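Side-chain contacts in type I modular polyketide synthase (Streptomyces albus subsp. albus, PDB 6IYT), which probably loads an extender unit, apparently ethylmalonyl from its coenzyme A thioester, onto the acyl carrier protein as the acyltransferase domain of a salinomycin polyketide synthase module: residues A259-V262 / E263-A267; S375-P378 / V379-L383; K311-G314 / S315-A318. All coordinates share one frame; numbering follows the deposited sequence.

Contact 1: A259-V262 / E263-A267; sequences AAEV and EARIA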
loop_
_atom_site.group_PDB
_atom_site.type_symbol
_atom_site.label_atom_id
_atom_site.label_comp_id
_atom_site.label_asym_id
_atom_site.label_seq_id
_atom_site.Cartn_x
_atom_site.Cartn_y
_atom_site.Cartn_z
ATOM N N ALA A 259 -12.672 -7.071 18.620
ATOM C CA ALA A 259 -12.922 -8.499 18.449
ATOM C C ALA A 259 -13.965 -9.019 19.421
ATOM O O ALA A 259 -14.863 -9.721 19.032
ATOM C CB ALA A 259 -11.638 -9.293 18.581
ATOM N N ALA A 260 -13.832 -8.679 20.701
ATOM C CA ALA A 260 -14.720 -9.255 21.714
ATOM C C ALA A 260 -16.181 -8.909 21.433
ATOM O O ALA A 260 -17.072 -9.744 21.634
ATOM C CB ALA A 260 -14.329 -8.780 23.106
ATOM N N GLU A 261 -16.446 -7.671 21.038
ATOM C CA GLU A 261 -17.793 -7.263 20.727
ATOM C C GLU A 261 -18.326 -8.043 19.520
ATOM O O GLU A 261 -19.477 -8.420 19.481
ATOM C CB GLU A 261 -17.845 -5.751 20.449
ATOM C CG GLU A 261 -18.862 -4.995 21.292
ATOM C CD GLU A 261 -18.298 -3.721 21.938
ATOM O OE1 GLU A 261 -17.490 -3.018 21.293
ATOM O OE2 GLU A 261 -18.749 -3.374 23.059
ATOM N N VAL A 262 -17.496 -8.237 18.510
ATOM C CA VAL A 262 -17.922 -8.981 17.333
ATOM C C VAL A 262 -18.203 -10.477 17.653
ATOM O O VAL A 262 -19.214 -11.021 17.214
ATOM C CB VAL A 262 -16.909 -8.873 16.192
ATOM C CG1 VAL A 262 -17.356 -9.720 15.025
ATOM C CG2 VAL A 262 -16.774 -7.426 15.763
ATOM N N GLU A 263 -17.332 -11.105 18.451
ATOM C CA GLU A 263 -17.580 -12.471 18.969
ATOM C C GLU A 263 -18.971 -12.590 19.603
ATOM O O GLU A 263 -19.707 -13.564 19.356
ATOM C CB GLU A 263 -16.508 -12.877 19.991
ATOM C CG GLU A 263 -15.132 -13.156 19.414
ATOM C CD GLU A 263 -15.063 -14.444 18.579
ATOM O OE1 GLU A 263 -13.949 -14.734 18.043
ATOM O OE2 GLU A 263 -16.091 -15.184 18.482
ATOM N N ALA A 264 -19.339 -11.599 20.406
ATOM C CA ALA A 264 -20.653 -11.607 21.078
ATOM C C ALA A 264 -21.774 -11.585 20.057
ATOM O O ALA A 264 -22.782 -12.291 20.195
ATOM C CB ALA A 264 -20.774 -10.412 22.018
ATOM N N ARG A 265 -21.563 -10.862 18.978
ATOM C CA ARG A 265 -22.599 -10.691 17.988
ATOM C C ARG A 265 -22.711 -11.850 17.017
ATOM O O ARG A 265 -23.757 -12.074 16.465
ATOM C CB ARG A 265 -22.381 -9.383 17.223
ATOM C CG ARG A 265 -22.452 -8.138 18.120
ATOM C CD ARG A 265 -23.194 -6.995 17.458
ATOM N NE ARG A 265 -23.067 -5.685 18.154
ATOM C CZ ARG A 265 -22.346 -5.446 19.270
ATOM N NH1 ARG A 265 -22.341 -4.231 19.794
ATOM N NH2 ARG A 265 -21.670 -6.408 19.889
ATOM N N ILE A 266 -21.638 -12.619 16.824
ATOM C CA ILE A 266 -21.725 -13.736 15.853
ATOM C C ILE A 266 -22.136 -15.090 16.487
ATOM O O ILE A 266 -22.466 -16.032 15.787
ATOM C CB ILE A 266 -20.430 -13.909 15.035
ATOM C CG1 ILE A 266 -19.271 -14.266 15.924
ATOM C CG2 ILE A 266 -20.142 -12.652 14.218
ATOM C CD1 ILE A 266 -18.032 -14.684 15.150
ATOM N N ALA A 267 -22.086 -15.178 17.807
ATOM C CA ALA A 267 -22.370 -16.459 18.482
ATOM C C ALA A 267 -23.711 -17.054 18.044
ATOM O O ALA A 267 -23.826 -18.251 17.828
ATOM C CB ALA A 267 -22.350 -16.252 19.982
#

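Contact 2: S375-P378 / V379-L383; sequences SFEP and VVRAL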
loop_
_atom_site.group_PDB
_atom_site.type_symbol
_atom_site.label_atom_id
_atom_site.label_comp_id
_atom_site.label_asym_id
_atom_site.label_seq_id
_atom_site.Cartn_x
_atom_site.Cartn_y
_atom_site.Cartn_z
ATOM N N SER A 375 -3.293 -12.091 11.936
ATOM C CA SER A 375 -2.917 -11.419 13.158
ATOM C C SER A 375 -2.156 -10.147 12.858
ATOM O O SER A 375 -0.974 -10.067 13.102
ATOM C CB SER A 375 -2.063 -12.339 14.023
ATOM O OG SER A 375 -2.794 -13.465 14.388
ATOM N N PHE A 376 -2.822 -9.148 12.306
ATOM C CA PHE A 376 -2.077 -7.978 11.826
ATOM C C PHE A 376 -1.779 -6.990 12.999
ATOM O O PHE A 376 -0.631 -6.580 13.185
ATOM C CB PHE A 376 -2.850 -7.291 10.682
ATOM C CG PHE A 376 -2.177 -6.061 10.138
ATOM C CD1 PHE A 376 -1.069 -6.174 9.303
ATOM C CD2 PHE A 376 -2.613 -4.812 10.488
ATOM C CE1 PHE A 376 -0.465 -5.034 8.778
ATOM C CE2 PHE A 376 -2.014 -3.668 9.975
ATOM C CZ PHE A 376 -0.936 -3.789 9.117
ATOM N N GLU A 377 -2.794 -6.721 13.834
ATOM C CA GLU A 377 -2.638 -5.836 14.993
ATOM C C GLU A 377 -1.469 -6.214 15.941
ATOM O O GLU A 377 -0.638 -5.378 16.228
ATOM C CB GLU A 377 -3.957 -5.726 15.777
ATOM C CG GLU A 377 -3.826 -4.955 17.077
ATOM C CD GLU A 377 -5.096 -5.036 17.922
ATOM O OE1 GLU A 377 -5.991 -5.821 17.569
ATOM O OE2 GLU A 377 -5.202 -4.305 18.922
ATOM N N PRO A 378 -1.319 -7.514 16.292
ATOM C CA PRO A 378 -0.181 -7.883 17.148
ATOM C C PRO A 378 1.185 -7.710 16.449
ATOM O O PRO A 378 2.190 -7.403 17.088
ATOM C CB PRO A 378 -0.432 -9.352 17.478
ATOM C CG PRO A 378 -1.825 -9.656 17.055
ATOM C CD PRO A 378 -2.293 -8.611 16.121
ATOM N N VAL A 379 1.208 -7.876 15.148
ATOM C CA VAL A 379 2.430 -7.686 14.410
ATOM C C VAL A 379 2.784 -6.187 14.307
ATOM O O VAL A 379 3.940 -5.814 14.466
ATOM C CB VAL A 379 2.335 -8.337 13.016
ATOM C CG1 VAL A 379 3.523 -7.933 12.161
ATOM C CG2 VAL A 379 2.261 -9.855 13.167
ATOM N N VAL A 380 1.786 -5.324 14.166
ATOM C CA VAL A 380 2.037 -3.895 14.218
ATOM C C VAL A 380 2.671 -3.516 15.577
ATOM O O VAL A 380 3.614 -2.746 15.632
ATOM C CB VAL A 380 0.755 -3.091 14.010
ATOM C CG1 VAL A 380 1.011 -1.600 14.203
ATOM C CG2 VAL A 380 0.215 -3.346 12.623
ATOM N N ARG A 381 2.097 -4.026 16.657
ATOM C CA ARG A 381 2.668 -3.806 17.989
ATOM C C ARG A 381 4.138 -4.254 18.046
ATOM O O ARG A 381 5.000 -3.544 18.551
ATOM C CB ARG A 381 1.853 -4.553 19.039
ATOM C CG ARG A 381 0.454 -4.055 19.214
ATOM C CD ARG A 381 -0.279 -4.817 20.301
ATOM N NE ARG A 381 -1.681 -4.471 20.279
ATOM C CZ ARG A 381 -2.198 -3.433 20.928
ATOM N NH1 ARG A 381 -3.469 -3.096 20.743
ATOM N NH2 ARG A 381 -1.444 -2.733 21.776
ATOM N N ALA A 382 4.417 -5.424 17.506
ATOM C CA ALA A 382 5.726 -5.967 17.569
ATOM C C ALA A 382 6.699 -5.129 16.724
ATOM O O ALA A 382 7.854 -4.883 17.133
ATOM C CB ALA A 382 5.701 -7.400 17.113
ATOM N N LEU A 383 6.226 -4.665 15.550
ATOM C CA LEU A 383 7.022 -3.778 14.709
ATOM C C LEU A 383 7.378 -2.480 15.449
ATOM O O LEU A 383 8.515 -2.056 15.441
ATOM C CB LEU A 383 6.283 -3.476 13.390
ATOM C CG LEU A 383 6.272 -4.646 12.416
ATOM C CD1 LEU A 383 5.174 -4.470 11.386
ATOM C CD2 LEU A 383 7.615 -4.772 11.722
#

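Contact 3: K311-G314 / S315-A318; sequences KVIG and STVA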
loop_
_atom_site.group_PDB
_atom_site.type_symbol
_atom_site.label_atom_id
_atom_site.label_comp_id
_atom_site.label_asym_id
_atom_site.label_seq_id
_atom_site.Cartn_x
_atom_site.Cartn_y
_atom_site.Cartn_z
ATOM N N LYS A 311 -18.874 -3.609 6.182
ATOM C CA LYS A 311 -19.013 -3.727 4.760
ATOM C C LYS A 311 -18.406 -5.041 4.300
ATOM O O LYS A 311 -17.305 -5.405 4.750
ATOM C CB LYS A 311 -18.293 -2.550 4.102
ATOM C CG LYS A 311 -17.846 -2.782 2.689
ATOM C CD LYS A 311 -16.875 -1.703 2.236
ATOM C CE LYS A 311 -16.478 -1.927 0.794
ATOM N NZ LYS A 311 -15.390 -0.997 0.394
ATOM N N VAL A 312 -19.092 -5.724 3.376
ATOM C CA VAL A 312 -18.511 -6.892 2.694
ATOM C C VAL A 312 -17.414 -6.424 1.732
ATOM O O VAL A 312 -17.616 -5.457 0.961
ATOM C CB VAL A 312 -19.567 -7.674 1.909
ATOM C CG1 VAL A 312 -18.933 -8.859 1.179
ATOM C CG2 VAL A 312 -20.683 -8.134 2.828
ATOM N N ILE A 313 -16.253 -7.067 1.799
ATOM C CA ILE A 313 -15.082 -6.669 0.989
ATOM C C ILE A 313 -15.217 -7.284 -0.428
ATOM O O ILE A 313 -15.594 -8.463 -0.584
ATOM C CB ILE A 313 -13.777 -7.139 1.631
ATOM C CG1 ILE A 313 -13.576 -6.478 3.009
ATOM C CG2 ILE A 313 -12.562 -6.889 0.729
ATOM C CD1 ILE A 313 -12.430 -7.084 3.801
ATOM N N GLY A 314 -15.113 -6.431 -1.433
ATOM C CA GLY A 314 -15.416 -6.825 -2.808
ATOM C C GLY A 314 -14.663 -8.070 -3.263
ATOM O O GLY A 314 -13.478 -8.165 -3.085
ATOM N N SER A 315 -15.405 -9.010 -3.849
ATOM C CA SER A 315 -14.887 -10.167 -4.520
ATOM C C SER A 315 -14.227 -11.180 -3.604
ATOM O O SER A 315 -13.571 -12.100 -4.075
ATOM C CB SER A 315 -13.924 -9.778 -5.623
ATOM O OG SER A 315 -14.578 -8.955 -6.602
ATOM N N THR A 316 -14.445 -11.063 -2.309
ATOM C CA THR A 316 -13.821 -11.974 -1.373
ATOM C C THR A 316 -14.617 -13.264 -1.266
ATOM O O THR A 316 -15.822 -13.315 -1.608
ATOM C CB THR A 316 -13.701 -11.371 0.008
ATOM O OG1 THR A 316 -14.993 -10.903 0.443
ATOM C CG2 THR A 316 -12.678 -10.203 -0.012
ATOM N N VAL A 317 -13.904 -14.326 -0.942
ATOM C CA VAL A 317 -14.504 -15.587 -0.476
ATOM C C VAL A 317 -14.212 -15.731 1.005
ATOM O O VAL A 317 -13.462 -14.953 1.554
ATOM C CB VAL A 317 -13.922 -16.802 -1.222
ATOM C CG1 VAL A 317 -14.296 -16.775 -2.705
ATOM C CG2 VAL A 317 -12.408 -16.961 -0.978
ATOM N N ALA A 318 -14.724 -16.783 1.631
ATOM C CA ALA A 318 -14.522 -16.969 3.070
ATOM C C ALA A 318 -13.239 -17.737 3.317
ATOM O O ALA A 318 -13.259 -18.857 3.811
ATOM C CB ALA A 318 -15.720 -17.704 3.701
#

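Contact 1: A259-V262 / E263-A267
Val262 and Ile266 meet one turn apart on the inner side of helix 259-266, which packs on the antiparallel strands of the small, ferredoxin-like subdomain of the acyltransferase. Methyl CG1 of Val262 lies 4.1 Å from CG2 of Ile266. The first torsion of Ile266 (chi1 63°) sets CG1 between its own backbone N and carbonyl carbon, and this carbon comes to 3.5 Å from Val262 O. On the sheet side, Val262 rests on Val287 and Val289; Ile266 touches Leu276 of strand 276-283 and Leu299 of helix 293-305.

The other flank is looser. Glu261 and Arg265 run side by side in the same direction, yet their charged ends do not close: Glu261 OE2 stays 4.9 Å from Arg265 NH1, and the carboxylate and guanidinium planes stand 76° apart. Instead, the aliphatic CG of Glu261 touches the guanidinium, 3.4 Å from Arg265 NH2. Arg265 NE has a long, weak ion pair with Glu306 OE1. Glu263, exposed to solvent, bends at its second torsion and leads its carboxylate away from the preceding turn. Its backbone is held firmly all the same: Glu263 N donates to Ala259 O over 2.9 Å, almost straight at 175°.

Contact 2: S375-P378 / V379-L383
One face of the Phe376 ring carries methyl CG2 of Val380, displaced toward the CE2 rim. This is a CH-pi contact, the methyl carbon Val380 CG2 lying 3.8 Å from the centroid of the Phe376 ring. Phe376 has its CG anti to the backbone N (chi1 179°), which sends the ring out beside the helix where the methyl one turn later can reach it. Ile404, Leu400 and Thr350 are further neighbours of the ring.

The guanidinium of Arg381 is met at its edge. Glu377 OE2 lies practically in its plane and accepts from Arg381 NH1 over 2.8 Å in a nearly straight bond, using the anti side of the carboxylate. The two side chains run alongside each other in the same direction, their end groups turned 42° apart, an i to i+4 salt bridge on the first turns of helix 376-385.

This helix follows strand 374-375 of the small subdomain's mixed sheet and precedes strand 388-393 of the parallel sheet, carrying the chain back to the large alpha/beta subdomain; Val379 and Leu383 pack on Val210 there. At its start, Ser375 O is buried without a polar partner in the model, and Val379 CG2 lies against it at 3.2 Å.

Arg381 NH1 also forms a salt bridge to Asp410 on helix 401-411. One nitrogen therefore serves two carboxylates, an arrangement that ties the two helices together and would probably favour the ionised form of both acids.

Contact 3: K311-G314 / S315-A318
A type II beta turn runs from Ile313 to Thr316, and Ile313 O is its focus, taking two donors from Thr316. The hydroxyl is the closer: Thr316 OG1 gives its hydrogen to Ile313 O over 2.7 Å, arriving 30° out of the carbonyl plane. The turn's own backbone bond, from Thr316 N to Ile313 O, is weak at 3.3 Å. A chi1 of 53° places the hydroxyl between the backbone N and carbonyl carbon of Thr316, directed back at the start of the turn. The same rotation brings its methyl up to Ile313, and CG2 of Thr316 and CG2 of Ile313 are squeezed to 3.4 Å, tighter than usual for two carbons.

The turn follows strand 310-312, an outer strand of the ferredoxin-like subdomain. Val317 and Ala318 then open the sequence VASH, probably the counterpart of the YASH/HAFH motif that correlates with extender-unit choice in acyltransferases. Ser315 and Thr316 touch Gln128, and Gly314 O takes a weak hydrogen bond from Gln131 NE2. Val252 N, from the neighbouring strand 251-255, donates to Thr316 OG1, so the hydroxyl bridges that strand and the turn.

Gly314 and Ser315 fill the two corners. Ser315 has the left-handed backbone (phi 68°) that a type II turn requires at its third position, where glycine is common. Ser315 OG hydrogen-bonds to the backbone oxygen of Asp179.

Overall arrangement
The three contacts are separate, all within the acyltransferase. Contacts 1 and 2 lie with centres 21 Å apart and nearest atoms about 7 Å apart; Asn281 of strand 276-283 spans that interval, touching Ala259 and sharing a backbone hydrogen bond with Glu377. Contact 3, with its centre 19 Å from that of contact 1 and 23 Å from that of contact 2, follows a strand at the other border of the same mixed sheet from strand 374-375, which leads into contact 2. Two contacts border the probable active site: in contact 2 Phe376 lies near, without touching, the GxSxG turn that looks like a nucleophile elbow, while contact 3 adjoins the GQGSQ loop and runs into VASH.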